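Local structure of lipopolysaccharide export system protein LptH (Pseudomonas aeruginosa, 4UU4) at residues S61-T70 with V82-Q93; N131-V139 with A149-V157. The protein binds lipopolysaccharide and is required for its translocation across the periplasm, where it may bridge the inner and outer membranes with LptC and LptD. All coordinates share one frame; numbering follows the deposited sequence.

Interaction 1: residues S61-T70 with V82-Q93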
loop_
_atom_site.group_PDB
_atom_site.type_symbol
_atom_site.label_atom_id
_atom_site.label_comp_id
_atom_site.label_asym_id
_atom_site.label_seq_id
_atom_site.Cartn_x
_atom_site.Cartn_y
_atom_site.Cartn_z
ATOM N N SER A 61 6.070 -0.763 -11.613
ATOM C CA SER A 61 5.339 -2.009 -11.408
ATOM C C SER A 61 4.428 -1.885 -10.192
ATOM O O SER A 61 3.482 -2.655 -10.026
ATOM C CB SER A 61 6.303 -3.181 -11.224
ATOM O OG SER A 61 6.287 -3.636 -9.885
ATOM N N THR A 62 4.725 -0.910 -9.343
ATOM C CA THR A 62 3.918 -0.657 -8.160
ATOM C C THR A 62 2.585 -0.027 -8.553
ATOM O O THR A 62 2.515 0.766 -9.494
ATOM C CB THR A 62 4.670 0.263 -7.183
ATOM O OG1 THR A 62 5.876 -0.383 -6.755
ATOM C CG2 THR A 62 3.820 0.581 -5.971
ATOM N N LYS A 63 1.521 -0.389 -7.845
ATOM C CA LYS A 63 0.218 0.211 -8.095
ATOM C C LYS A 63 -0.585 0.350 -6.803
ATOM O O LYS A 63 -0.630 -0.566 -5.988
ATOM C CB LYS A 63 -0.556 -0.601 -9.140
ATOM C CG LYS A 63 -1.864 0.035 -9.575
ATOM C CD LYS A 63 -2.468 -0.677 -10.771
ATOM C CE LYS A 63 -2.953 -2.063 -10.407
ATOM N NZ LYS A 63 -3.637 -2.726 -11.551
ATOM N N LEU A 64 -1.196 1.514 -6.620
ATOM C CA LEU A 64 -2.050 1.791 -5.477
ATOM C C LEU A 64 -3.394 2.216 -6.032
ATOM O O LEU A 64 -3.452 3.013 -6.962
ATOM C CB LEU A 64 -1.469 2.928 -4.634
ATOM C CG LEU A 64 -1.093 2.642 -3.180
ATOM C CD1 LEU A 64 -2.202 1.873 -2.466
ATOM C CD2 LEU A 64 0.229 1.899 -3.110
ATOM N N THR A 65 -4.477 1.677 -5.482
ATOM C CA THR A 65 -5.805 2.153 -5.856
ATOM C C THR A 65 -6.563 2.586 -4.614
ATOM O O THR A 65 -6.142 2.302 -3.495
ATOM C CB THR A 65 -6.633 1.098 -6.618
ATOM O OG1 THR A 65 -7.032 0.057 -5.722
ATOM C CG2 THR A 65 -5.839 0.510 -7.774
ATOM N N GLY A 66 -7.671 3.291 -4.808
ATOM C CA GLY A 66 -8.476 3.701 -3.670
ATOM C C GLY A 66 -9.568 4.690 -4.010
ATOM O O GLY A 66 -9.671 5.150 -5.143
ATOM N N ASN A 67 -10.400 4.998 -3.021
ATOM C CA ASN A 67 -11.405 6.032 -3.157
ATOM C C ASN A 67 -10.753 7.382 -2.934
ATOM O O ASN A 67 -11.041 8.349 -3.637
ATOM C CB ASN A 67 -12.528 5.823 -2.149
ATOM C CG ASN A 67 -13.223 4.502 -2.338
ATOM O OD1 ASN A 67 -13.479 3.777 -1.374
ATOM N ND2 ASN A 67 -13.526 4.172 -3.585
ATOM N N THR A 68 -9.856 7.436 -1.954
ATOM C CA THR A 68 -9.174 8.685 -1.652
ATOM C C THR A 68 -7.696 8.464 -1.363
ATOM O O THR A 68 -7.331 7.666 -0.490
ATOM C CB THR A 68 -9.812 9.396 -0.450
ATOM O OG1 THR A 68 -11.233 9.447 -0.621
ATOM C CG2 THR A 68 -9.251 10.807 -0.303
ATOM N N VAL A 69 -6.850 9.187 -2.092
ATOM C CA VAL A 69 -5.407 9.052 -1.937
ATOM C C VAL A 69 -4.735 10.383 -1.605
ATOM O O VAL A 69 -4.997 11.395 -2.236
ATOM C CB VAL A 69 -4.775 8.431 -3.197
ATOM C CG1 VAL A 69 -3.261 8.371 -3.073
ATOM C CG2 VAL A 69 -5.339 7.035 -3.421
ATOM N N THR A 70 -3.877 10.381 -0.594
ATOM C CA THR A 70 -3.125 11.574 -0.244
ATOM C C THR A 70 -1.631 11.326 -0.402
ATOM O O THR A 70 -1.108 10.336 0.105
ATOM C CB THR A 70 -3.398 12.016 1.203
ATOM O OG1 THR A 70 -4.802 12.239 1.384
ATOM C CG2 THR A 70 -2.639 13.297 1.514
ATOM N N VAL A 82 2.445 7.737 0.503
ATOM C CA VAL A 82 1.213 7.725 -0.270
ATOM C C VAL A 82 0.160 6.939 0.503
ATOM O O VAL A 82 0.233 5.717 0.579
ATOM C CB VAL A 82 1.434 7.041 -1.635
ATOM C CG1 VAL A 82 0.132 6.958 -2.416
ATOM C CG2 VAL A 82 2.504 7.775 -2.429
ATOM N N THR A 83 -0.817 7.629 1.079
ATOM C CA THR A 83 -1.854 6.948 1.844
ATOM C C THR A 83 -3.129 6.786 1.025
ATOM O O THR A 83 -3.706 7.768 0.567
ATOM C CB THR A 83 -2.191 7.695 3.145
ATOM O OG1 THR A 83 -0.994 7.915 3.897
ATOM C CG2 THR A 83 -3.166 6.889 3.982
ATOM N N SER A 84 -3.563 5.540 0.849
ATOM C CA SER A 84 -4.800 5.234 0.141
ATOM C C SER A 84 -5.880 4.669 1.065
ATOM O O SER A 84 -5.590 3.925 2.011
ATOM C CB SER A 84 -4.539 4.257 -1.007
ATOM O OG SER A 84 -5.731 3.981 -1.725
ATOM N N VAL A 85 -7.125 5.032 0.767
ATOM C CA VAL A 85 -8.290 4.549 1.503
ATOM C C VAL A 85 -9.390 4.126 0.530
ATOM O O VAL A 85 -9.778 4.897 -0.364
ATOM C CB VAL A 85 -8.848 5.634 2.452
ATOM C CG1 VAL A 85 -10.260 5.284 2.900
ATOM C CG2 VAL A 85 -7.919 5.838 3.646
ATOM N N GLY A 86 -9.876 2.898 0.709
ATOM C CA GLY A 86 -10.938 2.339 -0.113
ATOM C C GLY A 86 -11.704 1.236 0.607
ATOM O O GLY A 86 -11.624 1.120 1.831
ATOM N N LYS A 87 -12.453 0.431 -0.147
ATOM C CA LYS A 87 -13.171 -0.713 0.421
ATOM C C LYS A 87 -12.946 -2.019 -0.352
ATOM O O LYS A 87 -13.864 -2.514 -1.006
ATOM C CB LYS A 87 -14.679 -0.439 0.469
ATOM C CG LYS A 87 -15.092 1.019 0.629
ATOM C CD LYS A 87 -15.214 1.420 2.088
ATOM C CE LYS A 87 -15.937 2.749 2.225
ATOM N NZ LYS A 87 -16.143 3.134 3.647
ATOM N N PRO A 88 -11.733 -2.597 -0.274
ATOM C CA PRO A 88 -10.566 -2.014 0.393
ATOM C C PRO A 88 -9.666 -1.287 -0.595
ATOM O O PRO A 88 -9.894 -1.309 -1.807
ATOM C CB PRO A 88 -9.841 -3.254 0.909
ATOM C CG PRO A 88 -10.080 -4.255 -0.165
ATOM C CD PRO A 88 -11.499 -4.008 -0.625
ATOM N N ALA A 89 -8.639 -0.644 -0.060
ATOM C CA ALA A 89 -7.557 -0.121 -0.864
ATOM C C ALA A 89 -6.663 -1.282 -1.286
ATOM O O ALA A 89 -6.545 -2.302 -0.573
ATOM C CB ALA A 89 -6.770 0.901 -0.085
ATOM N N TYR A 90 -6.018 -1.104 -2.437
ATOM C CA TYR A 90 -5.290 -2.173 -3.105
ATOM C C TYR A 90 -3.865 -1.767 -3.480
ATOM O O TYR A 90 -3.635 -0.686 -4.012
ATOM C CB TYR A 90 -6.068 -2.596 -4.353
ATOM C CG TYR A 90 -5.387 -3.614 -5.241
ATOM C CD1 TYR A 90 -5.214 -4.933 -4.824
ATOM C CD2 TYR A 90 -4.947 -3.265 -6.509
ATOM C CE1 TYR A 90 -4.605 -5.868 -5.643
ATOM C CE2 TYR A 90 -4.337 -4.191 -7.332
ATOM C CZ TYR A 90 -4.169 -5.491 -6.898
ATOM O OH TYR A 90 -3.559 -6.411 -7.723
ATOM N N TYR A 91 -2.915 -2.649 -3.193
ATOM C CA TYR A 91 -1.519 -2.467 -3.573
ATOM C C TYR A 91 -1.094 -3.653 -4.435
ATOM O O TYR A 91 -1.423 -4.789 -4.127
ATOM C CB TYR A 91 -0.639 -2.381 -2.320
ATOM C CG TYR A 91 0.856 -2.379 -2.583
ATOM C CD1 TYR A 91 1.534 -1.195 -2.825
ATOM C CD2 TYR A 91 1.591 -3.557 -2.568
ATOM C CE1 TYR A 91 2.895 -1.178 -3.059
ATOM C CE2 TYR A 91 2.957 -3.551 -2.801
ATOM C CZ TYR A 91 3.602 -2.356 -3.048
ATOM O OH TYR A 91 4.960 -2.336 -3.282
ATOM N N GLU A 92 -0.369 -3.388 -5.515
ATOM C CA GLU A 92 0.107 -4.452 -6.388
ATOM C C GLU A 92 1.580 -4.226 -6.689
ATOM O O GLU A 92 1.975 -3.102 -6.976
ATOM C CB GLU A 92 -0.697 -4.443 -7.689
ATOM C CG GLU A 92 -0.482 -5.664 -8.565
ATOM C CD GLU A 92 -1.108 -5.517 -9.940
ATOM O OE1 GLU A 92 -2.347 -5.639 -10.048
ATOM O OE2 GLU A 92 -0.360 -5.281 -10.911
ATOM N N GLN A 93 2.405 -5.268 -6.617
ATOM C CA GLN A 93 3.804 -5.070 -7.024
ATOM C C GLN A 93 4.540 -6.330 -7.478
ATOM O O GLN A 93 4.171 -7.441 -7.121
ATOM C CB GLN A 93 4.610 -4.323 -5.949
ATOM C CG GLN A 93 5.439 -5.208 -5.036
ATOM C CD GLN A 93 6.880 -4.740 -4.929
ATOM O OE1 GLN A 93 7.250 -3.708 -5.488
ATOM N NE2 GLN A 93 7.700 -5.501 -4.215
HETATM O O HOH W 1 -6.444 8.896 1.506
#
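K63 and E92 exchange two backbone bonds, K63 N to E92 O and E92 N to K63 O, each 2.9 Å, and T65 N is taken up by Y90 O. These bonds join strands 62-66 and 89-93 antiparallel. Past the corner, strand 68-70 pairs in the same way with strand 82-85: T70 and T83 satisfy each other's N-H and C=O, and V85 N gives to T68 O. At the corner a classic beta bulge sets N67 and T68 both against V85, whose carbonyl oxygen accepts N67 N at 2.7 Å, tilted 26° from its plane, and T68 N within it. S84 OG (chi1 -178°) lies very close to T65 O of the other sheet, a hydrogen bond whose short length is doubtful at this resolution. On the outer face K63 and E92 lie side by side; NZ of K63 reaches OE1 of E92 at 3.5 Å, a long salt bridge, while Y90 OH gives that same OE1 a 2.7 Å bond on its anti lone pair. On the opposite, buried face, L64 CD2 meets the edge of the Y91 ring, 3.4 Å from CD1, and V69 CG1 packs on V82 CG1. This inward face, carrying L64, V69 and Y91 with S84 among them, is mostly apolar, consistent with a jellyroll interior suited to lipid chains.

Interaction 2: residues N131-V139 with A149-V157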
loop_
_atom_site.group_PDB
_atom_site.type_symbol
_atom_site.label_atom_id
_atom_site.label_comp_id
_atom_site.label_asym_id
_atom_site.label_seq_id
_atom_site.Cartn_x
_atom_site.Cartn_y
_atom_site.Cartn_z
ATOM N N ASN A 131 0.123 -18.246 -1.501
ATOM C CA ASN A 131 0.160 -18.069 -0.054
ATOM C C ASN A 131 -0.639 -16.845 0.403
ATOM O O ASN A 131 -0.288 -15.709 0.086
ATOM C CB ASN A 131 1.611 -17.990 0.446
ATOM C CG ASN A 131 2.394 -19.272 0.179
ATOM O OD1 ASN A 131 1.885 -20.203 -0.442
ATOM N ND2 ASN A 131 3.639 -19.318 0.644
ATOM N N THR A 132 -1.716 -17.079 1.147
ATOM C CA THR A 132 -2.563 -15.981 1.616
ATOM C C THR A 132 -2.302 -15.620 3.083
ATOM O O THR A 132 -2.192 -16.483 3.949
ATOM C CB THR A 132 -4.070 -16.242 1.338
ATOM O OG1 THR A 132 -4.381 -15.875 -0.011
ATOM C CG2 THR A 132 -4.965 -15.452 2.285
ATOM N N PHE A 133 -2.192 -14.320 3.325
ATOM C CA PHE A 133 -1.835 -13.758 4.615
ATOM C C PHE A 133 -2.962 -12.842 5.063
ATOM O O PHE A 133 -3.418 -12.014 4.285
ATOM C CB PHE A 133 -0.595 -12.891 4.435
ATOM C CG PHE A 133 0.631 -13.425 5.100
ATOM C CD1 PHE A 133 0.761 -13.383 6.475
ATOM C CD2 PHE A 133 1.674 -13.934 4.347
ATOM C CE1 PHE A 133 1.901 -13.861 7.092
ATOM C CE2 PHE A 133 2.816 -14.412 4.957
ATOM C CZ PHE A 133 2.931 -14.377 6.330
ATOM N N GLU A 134 -3.407 -12.970 6.309
ATOM C CA GLU A 134 -4.447 -12.086 6.836
ATOM C C GLU A 134 -4.148 -11.657 8.262
ATOM O O GLU A 134 -3.655 -12.450 9.062
ATOM C CB GLU A 134 -5.825 -12.746 6.761
ATOM C CG GLU A 134 -6.569 -12.483 5.463
ATOM C CD GLU A 134 -7.754 -13.407 5.272
ATOM O OE1 GLU A 134 -7.577 -14.635 5.419
ATOM O OE2 GLU A 134 -8.857 -12.913 4.964
ATOM N N GLY A 135 -4.445 -10.399 8.573
ATOM C CA GLY A 135 -4.139 -9.840 9.877
ATOM C C GLY A 135 -4.750 -8.472 10.104
ATOM O O GLY A 135 -5.296 -7.858 9.186
ATOM N N GLU A 136 -4.666 -8.001 11.344
ATOM C CA GLU A 136 -5.135 -6.671 11.700
ATOM C C GLU A 136 -4.225 -5.628 11.065
ATOM O O GLU A 136 -4.675 -4.550 10.667
ATOM C CB GLU A 136 -5.141 -6.493 13.220
ATOM C CG GLU A 136 -6.515 -6.254 13.823
ATOM C CD GLU A 136 -6.450 -5.967 15.311
ATOM O OE1 GLU A 136 -5.434 -5.391 15.754
ATOM O OE2 GLU A 136 -7.408 -6.321 16.037
ATOM N N LYS A 137 -2.942 -5.957 10.974
ATOM C CA LYS A 137 -1.957 -5.039 10.421
ATOM C C LYS A 137 -0.770 -5.767 9.791
ATOM O O LYS A 137 -0.140 -6.617 10.422
ATOM C CB LYS A 137 -1.478 -4.076 11.508
ATOM C CG LYS A 137 -0.288 -3.226 11.108
ATOM C CD LYS A 137 0.137 -2.311 12.233
ATOM C CE LYS A 137 1.457 -1.639 11.916
ATOM N NZ LYS A 137 1.741 -0.483 12.810
ATOM N N ILE A 138 -0.466 -5.427 8.543
ATOM C CA ILE A 138 0.634 -6.067 7.829
ATOM C C ILE A 138 1.632 -5.055 7.276
ATOM O O ILE A 138 1.280 -4.199 6.480
ATOM C CB ILE A 138 0.127 -6.944 6.670
ATOM C CG1 ILE A 138 -0.696 -8.114 7.201
ATOM C CG2 ILE A 138 1.291 -7.464 5.855
ATOM C CD1 ILE A 138 -1.170 -9.058 6.124
ATOM N N VAL A 139 2.884 -5.165 7.701
ATOM C CA VAL A 139 3.928 -4.278 7.213
ATOM C C VAL A 139 4.773 -4.994 6.161
ATOM O O VAL A 139 5.194 -6.126 6.365
ATOM C CB VAL A 139 4.814 -3.781 8.364
ATOM C CG1 VAL A 139 5.771 -2.705 7.873
ATOM C CG2 VAL A 139 3.945 -3.249 9.488
ATOM N N ALA A 149 3.245 -9.492 10.112
ATOM C CA ALA A 149 1.811 -9.531 10.356
ATOM C C ALA A 149 1.546 -9.536 11.854
ATOM O O ALA A 149 2.211 -10.244 12.606
ATOM C CB ALA A 149 1.193 -10.749 9.701
ATOM N N GLY A 150 0.575 -8.740 12.286
ATOM C CA GLY A 150 0.280 -8.631 13.700
ATOM C C GLY A 150 -0.915 -7.748 13.962
ATOM O O GLY A 150 -1.742 -7.542 13.084
ATOM N N ARG A 151 -1.004 -7.226 15.178
ATOM C CA ARG A 151 -2.121 -6.377 15.553
ATOM C C ARG A 151 -1.804 -4.916 15.290
ATOM O O ARG A 151 -0.641 -4.515 15.242
ATOM C CB ARG A 151 -2.474 -6.570 17.028
ATOM C CG ARG A 151 -2.855 -7.986 17.391
ATOM C CD ARG A 151 -3.759 -7.996 18.598
ATOM N NE ARG A 151 -5.004 -7.289 18.328
ATOM C CZ ARG A 151 -5.978 -7.124 19.215
ATOM N NH1 ARG A 151 -5.855 -7.616 20.437
ATOM N NH2 ARG A 151 -7.077 -6.465 18.875
ATOM N N ALA A 152 -2.854 -4.123 15.120
ATOM C CA ALA A 152 -2.696 -2.695 14.902
ATOM C C ALA A 152 -2.585 -1.973 16.240
ATOM O O ALA A 152 -3.589 -1.588 16.828
ATOM C CB ALA A 152 -3.865 -2.162 14.099
ATOM N N THR A 153 -1.362 -1.797 16.730
ATOM C CA THR A 153 -1.149 -1.114 18.002
ATOM C C THR A 153 -1.399 0.384 17.899
ATOM O O THR A 153 -0.542 1.132 17.431
ATOM C CB THR A 153 0.288 -1.300 18.524
ATOM O OG1 THR A 153 1.217 -0.852 17.528
ATOM C CG2 THR A 153 0.568 -2.761 18.864
ATOM N N GLY A 154 -2.567 0.820 18.353
ATOM C CA GLY A 154 -2.903 2.227 18.386
ATOM C C GLY A 154 -3.450 2.740 17.070
ATOM O O GLY A 154 -3.157 3.861 16.670
ATOM N N SER A 155 -4.241 1.911 16.393
ATOM C CA SER A 155 -4.920 2.351 15.178
ATOM C C SER A 155 -6.434 2.134 15.268
ATOM O O SER A 155 -7.182 2.540 14.380
ATOM C CB SER A 155 -4.344 1.651 13.945
ATOM O OG SER A 155 -2.930 1.742 13.912
ATOM N N GLN A 156 -6.868 1.488 16.348
ATOM C CA GLN A 156 -8.289 1.292 16.650
ATOM C C GLN A 156 -9.182 0.766 15.522
ATOM O O GLN A 156 -10.159 1.409 15.135
ATOM C CB GLN A 156 -8.890 2.567 17.249
ATOM C CG GLN A 156 -10.019 2.306 18.238
ATOM C CD GLN A 156 -11.390 2.585 17.654
ATOM O OE1 GLN A 156 -11.777 3.740 17.480
ATOM N NE2 GLN A 156 -12.136 1.527 17.352
ATOM N N VAL A 157 -8.820 -0.407 15.005
ATOM C CA VAL A 157 -9.422 -0.996 13.809
ATOM C C VAL A 157 -10.936 -1.156 13.899
ATOM O O VAL A 157 -11.497 -1.303 14.982
ATOM C CB VAL A 157 -8.813 -2.387 13.513
ATOM C CG1 VAL A 157 -7.328 -2.276 13.236
ATOM C CG2 VAL A 157 -9.055 -3.330 14.675
HETATM O O HOH W 2 -3.987 -9.646 13.491
HETATM O O HOH W 3 -5.123 -3.652 18.553
#
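E136 turns its CG to chi1 -117° and then runs extended (chi2 -175°), which carries its carboxylate to R151, whose own chain bends at chi3 (62°) to bring the guanidinium round. The arginine grips side-on with two nitrogens: NH2 donates to OE2 of E136 at 2.9 Å, on the syn lone pair, and NE donates to OE1 at 3.2 Å, coming from above the carboxylate plane. OE1 also takes the backbone N-H of A152 at 2.9 Å, on its anti lone pair, and a water that donates weakly to it also donates to A152 O. OE2 has a second partner in the backbone N of R161, so several donors fix the carboxylate and would be expected to stabilise its negative charge. V157 crosses the glutamate at about a right angle, with CG2 3.7 Å from OE2. E136 sits at the corner where the chain passes from strand 131-135 in one sheet of the jellyroll to strand 137-141 in the other, and the latter pairs antiparallel with strand 147-150, the outermost of its sheet within this chain. There K137 and G150 exchange two backbone bonds, both 2.9 Å, and another water spans E136 N and G150 O. Beyond the strand, the chain makes a type II turn from A152 to S155. K137 rests the aliphatic part of its side chain on this segment, CD 3.8 Å from R151 O and CB 4.0 Å from A152 CB. On the face that carries I138, A149 CB touches I138 CG1 and F133 CE1, each at 4.1 Å, meeting the F133 ring obliquely.

From the N terminus, interaction 1 comes first: the chain runs through 61-70, turns back beyond strand 68-72 and closes the loop at 82-93. Only after strands 102-106, 109-112, 117-121 and 124-128 does interaction 2 open at 131-139, to close at 149-157 after the 137-141/147-150 hairpin. The two are in series, neither nested nor crossed, with centres about 17 Å apart and nearest atoms about 9 Å. Both reach the same two antiparallel sheets. Interaction 1 joins neighbouring strands within each sheet near the middle of the jellyroll, whereas interaction 2 lies farther along, fastening the end strand 147-150 and the loop after it.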